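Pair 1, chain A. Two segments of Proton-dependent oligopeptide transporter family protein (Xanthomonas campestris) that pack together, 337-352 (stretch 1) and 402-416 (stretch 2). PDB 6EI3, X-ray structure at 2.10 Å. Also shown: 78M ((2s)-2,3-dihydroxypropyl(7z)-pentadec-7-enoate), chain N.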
# COMPACT_ATOMS: atom_id res chain seq x y z
N LEU A 337 -0.20 -0.53 17.56
CA LEU A 337 -0.66 -0.99 18.88
C LEU A 337 -2.00 -1.73 18.72
O LEU A 337 -2.18 -2.81 19.26
CB LEU A 337 -0.83 0.18 19.88
CG LEU A 337 -1.51 -0.20 21.22
CD1 LEU A 337 -0.63 -1.09 22.07
CD2 LEU A 337 -1.95 1.04 22.01
N LEU A 338 -2.93 -1.13 17.95
CA LEU A 338 -4.25 -1.70 17.73
C LEU A 338 -4.21 -2.95 16.85
O LEU A 338 -5.01 -3.85 17.05
CB LEU A 338 -5.24 -0.65 17.22
CG LEU A 338 -5.73 0.36 18.25
CD1 LEU A 338 -6.21 1.63 17.57
CD2 LEU A 338 -6.83 -0.23 19.14
N VAL A 339 -3.27 -3.03 15.91
CA VAL A 339 -3.11 -4.24 15.08
C VAL A 339 -2.72 -5.40 16.06
O VAL A 339 -3.30 -6.49 16.00
CB VAL A 339 -2.04 -4.07 13.96
CG1 VAL A 339 -1.65 -5.43 13.36
CG2 VAL A 339 -2.50 -3.12 12.87
N MET A 340 -1.75 -5.14 16.95
CA MET A 340 -1.25 -6.15 17.90
C MET A 340 -2.30 -6.58 18.90
O MET A 340 -2.28 -7.73 19.31
CB MET A 340 0.05 -5.72 18.59
CG MET A 340 1.23 -5.73 17.64
SD MET A 340 2.82 -5.28 18.40
CE MET A 340 2.49 -3.57 18.91
N LEU A 341 -3.24 -5.69 19.26
CA LEU A 341 -4.33 -6.05 20.16
C LEU A 341 -5.47 -6.77 19.39
O LEU A 341 -6.00 -7.77 19.88
CB LEU A 341 -4.92 -4.80 20.86
CG LEU A 341 -4.06 -4.11 21.93
CD1 LEU A 341 -4.71 -2.82 22.40
CD2 LEU A 341 -3.82 -5.02 23.13
N LEU A 342 -5.85 -6.24 18.21
CA LEU A 342 -7.00 -6.70 17.42
C LEU A 342 -6.78 -7.96 16.61
O LEU A 342 -7.75 -8.68 16.41
CB LEU A 342 -7.59 -5.58 16.52
CG LEU A 342 -8.19 -4.37 17.28
CD1 LEU A 342 -8.51 -3.22 16.31
CD2 LEU A 342 -9.40 -4.77 18.14
N ILE A 343 -5.55 -8.24 16.13
CA ILE A 343 -5.27 -9.51 15.44
C ILE A 343 -5.64 -10.69 16.42
O ILE A 343 -6.55 -11.44 16.08
CB ILE A 343 -3.81 -9.59 14.84
CG1 ILE A 343 -3.67 -8.76 13.52
CG2 ILE A 343 -3.31 -11.05 14.67
CD1 ILE A 343 -4.31 -9.29 12.26
N PRO A 344 -5.09 -10.80 17.67
CA PRO A 344 -5.53 -11.89 18.55
C PRO A 344 -6.94 -11.71 19.10
O PRO A 344 -7.58 -12.71 19.40
CB PRO A 344 -4.47 -11.92 19.64
CG PRO A 344 -3.98 -10.53 19.72
CD PRO A 344 -4.00 -10.03 18.30
N PHE A 345 -7.46 -10.46 19.23
CA PHE A 345 -8.84 -10.32 19.69
C PHE A 345 -9.79 -10.96 18.65
O PHE A 345 -10.65 -11.75 19.03
CB PHE A 345 -9.24 -8.86 19.96
CG PHE A 345 -10.72 -8.69 20.24
CD1 PHE A 345 -11.24 -8.97 21.49
CD2 PHE A 345 -11.58 -8.20 19.25
CE1 PHE A 345 -12.61 -8.81 21.75
CE2 PHE A 345 -12.94 -8.04 19.51
CZ PHE A 345 -13.45 -8.33 20.76
N ASN A 346 -9.62 -10.63 17.36
CA ASN A 346 -10.46 -11.21 16.31
C ASN A 346 -10.24 -12.74 16.18
O ASN A 346 -11.21 -13.49 16.16
CB ASN A 346 -10.26 -10.48 14.96
CG ASN A 346 -10.78 -9.06 14.90
OD1 ASN A 346 -11.08 -8.43 15.91
ND2 ASN A 346 -10.95 -8.53 13.70
N ASN A 347 -8.98 -13.19 16.21
CA ASN A 347 -8.62 -14.62 16.10
C ASN A 347 -9.04 -15.49 17.28
O ASN A 347 -9.45 -16.63 17.06
CB ASN A 347 -7.12 -14.78 15.85
CG ASN A 347 -6.69 -14.45 14.44
OD1 ASN A 347 -7.51 -14.20 13.54
ND2 ASN A 347 -5.39 -14.49 14.20
N LEU A 348 -8.90 -14.99 18.52
CA LEU A 348 -9.18 -15.74 19.75
C LEU A 348 -10.55 -15.46 20.38
O LEU A 348 -11.04 -16.29 21.16
CB LEU A 348 -8.06 -15.46 20.78
CG LEU A 348 -6.77 -16.30 20.71
CD1 LEU A 348 -5.97 -16.02 19.45
CD2 LEU A 348 -5.89 -16.01 21.91
N VAL A 349 -11.16 -14.29 20.09
CA VAL A 349 -12.44 -13.93 20.71
C VAL A 349 -13.58 -13.73 19.70
O VAL A 349 -14.57 -14.46 19.78
CB VAL A 349 -12.32 -12.70 21.68
CG1 VAL A 349 -13.64 -12.40 22.39
CG2 VAL A 349 -11.19 -12.89 22.69
N LEU A 350 -13.47 -12.73 18.79
CA LEU A 350 -14.53 -12.35 17.85
C LEU A 350 -14.91 -13.43 16.81
O LEU A 350 -16.10 -13.70 16.68
CB LEU A 350 -14.22 -11.02 17.14
CG LEU A 350 -15.34 -10.42 16.27
CD1 LEU A 350 -16.61 -10.17 17.08
CD2 LEU A 350 -14.88 -9.16 15.60
N TYR A 351 -13.94 -13.98 16.05
CA TYR A 351 -14.23 -15.02 15.04
C TYR A 351 -14.78 -16.28 15.70
O TYR A 351 -15.90 -16.65 15.34
CB TYR A 351 -13.06 -15.30 14.07
CG TYR A 351 -12.52 -14.09 13.35
CD1 TYR A 351 -13.34 -13.00 13.05
CD2 TYR A 351 -11.20 -14.04 12.92
CE1 TYR A 351 -12.84 -11.86 12.41
CE2 TYR A 351 -10.69 -12.92 12.25
CZ TYR A 351 -11.52 -11.84 12.00
OH TYR A 351 -11.03 -10.73 11.35
N PRO A 352 -14.13 -16.85 16.76
CA PRO A 352 -14.73 -18.02 17.44
C PRO A 352 -16.13 -17.77 17.98
O PRO A 352 -16.97 -18.64 17.84
CB PRO A 352 -13.72 -18.34 18.54
CG PRO A 352 -12.43 -17.88 17.99
CD PRO A 352 -12.80 -16.56 17.34
N PRO A 402 -11.55 7.14 15.72
CA PRO A 402 -11.31 6.70 14.33
C PRO A 402 -10.09 5.79 14.17
O PRO A 402 -10.12 4.96 13.27
CB PRO A 402 -11.19 8.01 13.54
CG PRO A 402 -10.82 9.05 14.56
CD PRO A 402 -11.49 8.62 15.83
N TYR A 403 -9.05 5.87 15.04
CA TYR A 403 -7.94 4.93 14.92
C TYR A 403 -8.43 3.49 15.19
O TYR A 403 -8.06 2.58 14.46
CB TYR A 403 -6.77 5.27 15.88
CG TYR A 403 -5.65 6.00 15.16
CD1 TYR A 403 -4.75 5.31 14.35
CD2 TYR A 403 -5.58 7.39 15.18
CE1 TYR A 403 -3.80 5.98 13.59
CE2 TYR A 403 -4.60 8.07 14.46
CZ TYR A 403 -3.71 7.37 13.67
OH TYR A 403 -2.77 8.04 12.95
N ALA A 404 -9.27 3.31 16.23
CA ALA A 404 -9.82 2.01 16.61
C ALA A 404 -10.67 1.44 15.48
O ALA A 404 -10.49 0.29 15.08
CB ALA A 404 -10.64 2.12 17.90
N LEU A 405 -11.57 2.28 14.95
CA LEU A 405 -12.47 1.88 13.87
C LEU A 405 -11.70 1.51 12.62
O LEU A 405 -11.93 0.42 12.07
CB LEU A 405 -13.52 2.98 13.59
CG LEU A 405 -14.55 3.24 14.70
CD1 LEU A 405 -15.16 4.61 14.56
CD2 LEU A 405 -15.64 2.13 14.75
N LEU A 406 -10.75 2.38 12.20
CA LEU A 406 -9.94 2.15 11.00
C LEU A 406 -9.03 0.91 11.09
O LEU A 406 -8.90 0.19 10.10
CB LEU A 406 -9.14 3.41 10.61
CG LEU A 406 -8.20 3.30 9.39
CD1 LEU A 406 -8.98 3.11 8.07
CD2 LEU A 406 -7.27 4.49 9.32
N THR A 407 -8.37 0.71 12.26
CA THR A 407 -7.48 -0.42 12.49
C THR A 407 -8.28 -1.72 12.54
O THR A 407 -7.80 -2.75 12.06
CB THR A 407 -6.57 -0.20 13.69
OG1 THR A 407 -5.92 1.06 13.49
CG2 THR A 407 -5.50 -1.30 13.79
N PHE A 408 -9.53 -1.64 13.09
CA PHE A 408 -10.44 -2.78 13.09
C PHE A 408 -10.74 -3.14 11.62
O PHE A 408 -10.62 -4.31 11.24
CB PHE A 408 -11.74 -2.49 13.88
CG PHE A 408 -12.66 -3.69 14.05
CD1 PHE A 408 -12.21 -4.85 14.68
CD2 PHE A 408 -13.98 -3.63 13.64
CE1 PHE A 408 -13.07 -5.94 14.86
CE2 PHE A 408 -14.84 -4.73 13.81
CZ PHE A 408 -14.37 -5.87 14.43
N GLY A 409 -11.03 -2.13 10.80
CA GLY A 409 -11.26 -2.32 9.38
C GLY A 409 -10.06 -2.95 8.69
O GLY A 409 -10.21 -3.92 7.95
N GLU A 410 -8.85 -2.43 8.98
CA GLU A 410 -7.58 -2.93 8.43
C GLU A 410 -7.39 -4.43 8.70
O GLU A 410 -7.11 -5.17 7.77
CB GLU A 410 -6.40 -2.14 9.00
CG GLU A 410 -5.05 -2.68 8.54
CD GLU A 410 -3.82 -2.19 9.27
OE1 GLU A 410 -3.96 -1.47 10.29
OE2 GLU A 410 -2.71 -2.51 8.81
N VAL A 411 -7.54 -4.85 9.97
CA VAL A 411 -7.42 -6.26 10.39
C VAL A 411 -8.45 -7.14 9.64
O VAL A 411 -8.11 -8.26 9.24
CB VAL A 411 -7.52 -6.38 11.95
CG1 VAL A 411 -7.77 -7.81 12.39
CG2 VAL A 411 -6.26 -5.82 12.63
N LEU A 412 -9.65 -6.60 9.38
CA LEU A 412 -10.71 -7.31 8.67
C LEU A 412 -10.47 -7.39 7.15
O LEU A 412 -10.78 -8.43 6.57
CB LEU A 412 -12.08 -6.66 8.93
CG LEU A 412 -12.72 -6.84 10.30
CD1 LEU A 412 -13.93 -5.89 10.45
CD2 LEU A 412 -13.20 -8.28 10.52
N VAL A 413 -9.97 -6.33 6.50
CA VAL A 413 -9.84 -6.42 5.04
C VAL A 413 -8.37 -6.62 4.58
O VAL A 413 -8.12 -7.46 3.71
CB VAL A 413 -10.57 -5.26 4.28
CG1 VAL A 413 -10.03 -3.88 4.64
CG2 VAL A 413 -10.57 -5.48 2.76
N SER A 414 -7.43 -5.84 5.13
CA SER A 414 -6.02 -5.88 4.73
C SER A 414 -5.34 -7.17 5.09
O SER A 414 -4.71 -7.76 4.21
CB SER A 414 -5.25 -4.68 5.27
OG SER A 414 -3.96 -4.63 4.69
N ALA A 415 -5.51 -7.66 6.33
CA ALA A 415 -4.93 -8.94 6.76
C ALA A 415 -5.59 -10.15 6.04
O ALA A 415 -4.92 -11.15 5.82
CB ALA A 415 -5.05 -9.08 8.27
N THR A 416 -6.87 -10.05 5.68
CA THR A 416 -7.64 -11.10 5.00
C THR A 416 -7.40 -11.16 3.48
O THR A 416 -7.34 -12.26 2.92
CB THR A 416 -9.13 -10.87 5.25
OG1 THR A 416 -9.34 -10.68 6.65
CG2 THR A 416 -10.00 -12.00 4.75
O21 78M N . -4.07 -8.87 25.56
C20 78M N . -4.42 -10.12 26.15
C18 78M N . -3.28 -10.66 26.97
O19 78M N . -2.14 -10.92 26.14
C17 78M N . -3.65 -11.89 27.77
O2 78M N . -3.84 -12.96 26.82
C1 78M N . -3.10 -14.07 26.93
O1 78M N . -2.26 -14.24 27.78
C2 78M N . -3.44 -15.07 25.86
C3 78M N . -2.67 -14.87 24.56
C4 78M N . -3.24 -13.77 23.67
C5 78M N . -2.46 -13.48 22.39
C6 78M N . -1.16 -12.67 22.57
C7 78M N . -1.38 -11.23 22.94
C8 78M N . -1.22 -10.19 22.15
C9 78M N . -1.42 -8.75 22.51
C10 78M N . -0.18 -7.92 22.19
C11 78M N . -0.23 -6.50 22.71
C12 78M N . 1.02 -5.68 22.40
C13 78M N . 1.10 -4.33 23.10
C15 78M N . 1.45 -3.07 25.27
C14 78M N . 1.54 -4.39 24.55
O HOH W 1 -8.81 -10.92 9.78

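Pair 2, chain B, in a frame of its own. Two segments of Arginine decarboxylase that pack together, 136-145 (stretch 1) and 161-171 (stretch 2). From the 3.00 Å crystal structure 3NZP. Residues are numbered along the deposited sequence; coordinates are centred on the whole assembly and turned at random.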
# COMPACT_ATOMS: atom_id res chain seq x y z
N ASP B 136 7.51 24.76 5.74
CA ASP B 136 6.82 26.03 5.65
C ASP B 136 7.30 26.82 6.83
O ASP B 136 8.13 26.34 7.60
CB ASP B 136 5.30 25.86 5.71
CG ASP B 136 4.85 25.07 6.91
OD1 ASP B 136 3.62 24.92 7.08
OD2 ASP B 136 5.72 24.61 7.68
N ARG B 137 6.79 28.03 6.99
CA ARG B 137 7.22 28.86 8.10
C ARG B 137 7.02 28.13 9.41
O ARG B 137 7.87 28.18 10.29
CB ARG B 137 6.47 30.18 8.10
CG ARG B 137 6.48 30.91 6.76
CD ARG B 137 6.03 32.37 6.91
NE ARG B 137 7.09 33.18 7.52
CZ ARG B 137 8.15 33.64 6.87
NH1 ARG B 137 9.06 34.37 7.52
NH2 ARG B 137 8.31 33.39 5.58
N GLU B 138 5.89 27.44 9.54
CA GLU B 138 5.62 26.72 10.79
C GLU B 138 6.68 25.67 11.11
O GLU B 138 7.24 25.67 12.20
CB GLU B 138 4.22 26.07 10.74
CG GLU B 138 3.89 25.19 11.96
CD GLU B 138 2.49 24.56 11.91
OE1 GLU B 138 2.23 23.62 12.69
OE2 GLU B 138 1.64 25.01 11.09
N LEU B 139 6.97 24.78 10.17
CA LEU B 139 7.97 23.74 10.42
C LEU B 139 9.34 24.32 10.79
O LEU B 139 10.02 23.81 11.68
CB LEU B 139 8.09 22.83 9.19
CG LEU B 139 8.89 21.54 9.33
CD1 LEU B 139 8.40 20.72 10.51
CD2 LEU B 139 8.74 20.75 8.06
N ILE B 140 9.74 25.39 10.11
CA ILE B 140 11.02 26.03 10.39
C ILE B 140 11.01 26.58 11.81
O ILE B 140 11.96 26.39 12.58
CB ILE B 140 11.29 27.17 9.39
CG1 ILE B 140 11.28 26.60 7.97
CG2 ILE B 140 12.63 27.83 9.68
CD1 ILE B 140 11.55 27.61 6.89
N ASN B 141 9.92 27.25 12.17
CA ASN B 141 9.80 27.81 13.51
C ASN B 141 9.92 26.76 14.58
O ASN B 141 10.70 26.91 15.53
CB ASN B 141 8.48 28.54 13.65
CG ASN B 141 8.63 30.01 13.39
OD1 ASN B 141 9.37 30.69 14.10
ND2 ASN B 141 7.95 30.51 12.36
N ILE B 142 9.17 25.68 14.45
CA ILE B 142 9.26 24.64 15.45
C ILE B 142 10.67 24.06 15.49
O ILE B 142 11.15 23.64 16.55
CB ILE B 142 8.22 23.53 15.19
CG1 ILE B 142 8.55 22.30 16.02
CG2 ILE B 142 8.19 23.19 13.74
CD1 ILE B 142 7.59 21.17 15.80
N GLY B 143 11.36 24.07 14.35
CA GLY B 143 12.72 23.56 14.31
C GLY B 143 13.58 24.44 15.20
O GLY B 143 14.44 23.97 15.96
N PHE B 144 13.32 25.74 15.09
CA PHE B 144 13.99 26.77 15.87
C PHE B 144 13.70 26.56 17.34
O PHE B 144 14.62 26.59 18.17
CB PHE B 144 13.48 28.15 15.47
CG PHE B 144 14.41 28.90 14.56
CD1 PHE B 144 15.32 29.82 15.08
CD2 PHE B 144 14.38 28.68 13.19
CE1 PHE B 144 16.20 30.51 14.23
CE2 PHE B 144 15.25 29.37 12.34
CZ PHE B 144 16.16 30.28 12.87
N ILE B 145 12.44 26.35 17.70
CA ILE B 145 12.18 26.18 19.12
C ILE B 145 12.87 24.92 19.63
O ILE B 145 13.21 24.84 20.80
CB ILE B 145 10.64 26.11 19.52
CG1 ILE B 145 10.20 24.68 19.68
CG2 ILE B 145 9.74 26.78 18.49
CD1 ILE B 145 8.86 24.65 20.29
N ASN B 161 14.59 28.77 -1.64
CA ASN B 161 13.43 29.35 -1.00
C ASN B 161 13.39 29.07 0.50
O ASN B 161 13.19 29.98 1.30
CB ASN B 161 12.17 28.82 -1.64
CG ASN B 161 11.26 29.92 -2.08
OD1 ASN B 161 11.61 30.71 -2.98
ND2 ASN B 161 10.09 30.02 -1.45
N GLU B 162 13.55 27.80 0.87
CA GLU B 162 13.55 27.42 2.27
C GLU B 162 14.64 28.13 3.05
O GLU B 162 14.47 28.47 4.22
CB GLU B 162 13.77 25.92 2.43
CG GLU B 162 12.68 25.07 1.87
CD GLU B 162 12.93 23.59 2.10
OE1 GLU B 162 12.05 22.78 1.72
OE2 GLU B 162 14.01 23.24 2.66
N LEU B 163 15.78 28.34 2.38
CA LEU B 163 16.92 29.00 3.01
C LEU B 163 16.52 30.41 3.39
O LEU B 163 16.74 30.86 4.52
CB LEU B 163 18.11 29.03 2.06
CG LEU B 163 19.42 29.60 2.62
CD1 LEU B 163 19.85 28.84 3.88
CD2 LEU B 163 20.50 29.53 1.54
N GLU B 164 15.91 31.10 2.44
CA GLU B 164 15.46 32.46 2.67
C GLU B 164 14.52 32.49 3.87
O GLU B 164 14.67 33.32 4.76
CB GLU B 164 14.75 32.97 1.42
CG GLU B 164 15.54 32.65 0.18
CD GLU B 164 15.75 33.86 -0.68
OE1 GLU B 164 14.74 34.46 -1.10
OE2 GLU B 164 16.92 34.23 -0.92
N ALA B 165 13.56 31.58 3.88
CA ALA B 165 12.61 31.50 4.98
C ALA B 165 13.34 31.42 6.31
O ALA B 165 13.01 32.15 7.25
CB ALA B 165 11.72 30.27 4.80
N ILE B 166 14.34 30.55 6.40
CA ILE B 166 15.10 30.41 7.63
C ILE B 166 15.77 31.73 7.99
O ILE B 166 15.64 32.23 9.11
CB ILE B 166 16.18 29.34 7.50
CG1 ILE B 166 15.53 27.98 7.29
CG2 ILE B 166 17.06 29.32 8.74
CD1 ILE B 166 16.51 26.86 7.26
N ILE B 167 16.49 32.29 7.03
CA ILE B 167 17.19 33.57 7.22
C ILE B 167 16.25 34.60 7.82
O ILE B 167 16.60 35.29 8.78
CB ILE B 167 17.74 34.09 5.88
CG1 ILE B 167 18.91 33.21 5.44
CG2 ILE B 167 18.16 35.53 6.01
CD1 ILE B 167 19.40 33.49 4.04
N ASP B 168 15.04 34.70 7.26
CA ASP B 168 14.05 35.63 7.76
C ASP B 168 13.65 35.36 9.18
O ASP B 168 13.89 36.19 10.05
CB ASP B 168 12.79 35.58 6.90
CG ASP B 168 12.99 36.25 5.57
OD1 ASP B 168 14.17 36.51 5.23
OD2 ASP B 168 11.98 36.50 4.87
N ILE B 169 13.05 34.21 9.43
CA ILE B 169 12.61 33.93 10.79
C ILE B 169 13.79 33.81 11.74
O ILE B 169 13.61 33.71 12.95
CB ILE B 169 11.76 32.63 10.90
CG1 ILE B 169 12.67 31.45 11.18
CG2 ILE B 169 10.98 32.37 9.63
CD1 ILE B 169 11.90 30.30 11.73
N ALA B 170 15.00 33.83 11.20
CA ALA B 170 16.19 33.72 12.03
C ALA B 170 16.33 34.98 12.87
O ALA B 170 16.56 34.92 14.09
CB ALA B 170 17.42 33.54 11.16
N LYS B 171 16.18 36.11 12.19
CA LYS B 171 16.29 37.43 12.80
C LYS B 171 14.98 37.84 13.45
O LYS B 171 14.78 38.99 13.81
CB LYS B 171 16.71 38.46 11.74
CG LYS B 171 15.82 38.52 10.50
CD LYS B 171 16.47 39.31 9.34
CE LYS B 171 17.75 38.63 8.82
NZ LYS B 171 18.41 39.43 7.74

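The sharpest difference lies at one matched position, Asn A346 in pair 1 and Phe B144 in pair 2, whose CA atoms fall 0.9 Å apart after superposition. In pair 1 the position is polar and tied into its own helix: Asn A346 ND2 donates to Tyr A351 OH (3.2 Å, 153°), while Asn A346 OD1 lies 3.4 Å from Phe A408 CE1, at the edge of that ring. In pair 2 an aromatic ring fills the place, with Phe B144 CD2 3.3 Å from Ile B169 CD1 and Phe B144 CE2 4.0 Å from Ile B166 CG2. Among the matched positions in contact, the phenylalanine is on the second helix in pair 1 (Phe A408, matching Ile B166) and on the first in pair 2 (Phe B144, matching Asn A346).

The backbone frame is nevertheless shared. Fourteen central residues superpose with an RMSD of 0.5 Å; the helices cross at -54° in pair 1 and -53° in pair 2, with closest axial approaches of 9.3 and 10.0 Å. Neither interface contains a hydrogen bond between its stretches, so direct contact rests mainly on side-chain packing.

Two reciprocal knobs make the common core. Leu A342 matches Ile B140 (CA atoms 0.5 Å apart). The leucine sits among Ala A404, Thr A407, Phe A408 and Val A411, the isoleucine among the matching Glu B162, Ala B165, Ile B166 and Ile B169. In return, Val A411 and Ile B169 (CA atoms 0.9 Å apart) enter holes formed by matched sets: Val A339, Leu A342, Ile A343 and Asn A346 in pair 1, Arg B137, Ile B140, Asn B141 and Phe B144 in pair 2. Ile B169 has 113 Å² covered by the other stretch, Val A411 has 83 Å².

Around these knobs the chemistry diverges. Ile A343 reaches Val A411 through an apolar contact (Ile A343 CD1 to Val A411 CG1, 3.8 Å); its counterpart Asn B141 instead places OD1 3.5 Å from Ile B169 CD1. At the match of Val A339 with Arg B137, Val A339 CG2 lies 3.6 Å from Thr A407 CG2, whereas the arginine extends until Arg B137 NH1 is 3.5 Å from Ile B169 CG2. Arg B137 NH1 remains 4.5 Å from Asp B168 OD2, beyond a salt bridge.

In pair 1 a water also links the helices: water 1 lies 2.7 Å from Tyr A351 OH and donates to Val A411 O at 2.8 Å; Tyr A351 has no matched position in pair 2. The buried areas, 618 Å² in pair 1 and 450 Å² in pair 2, describe stretches of unequal length.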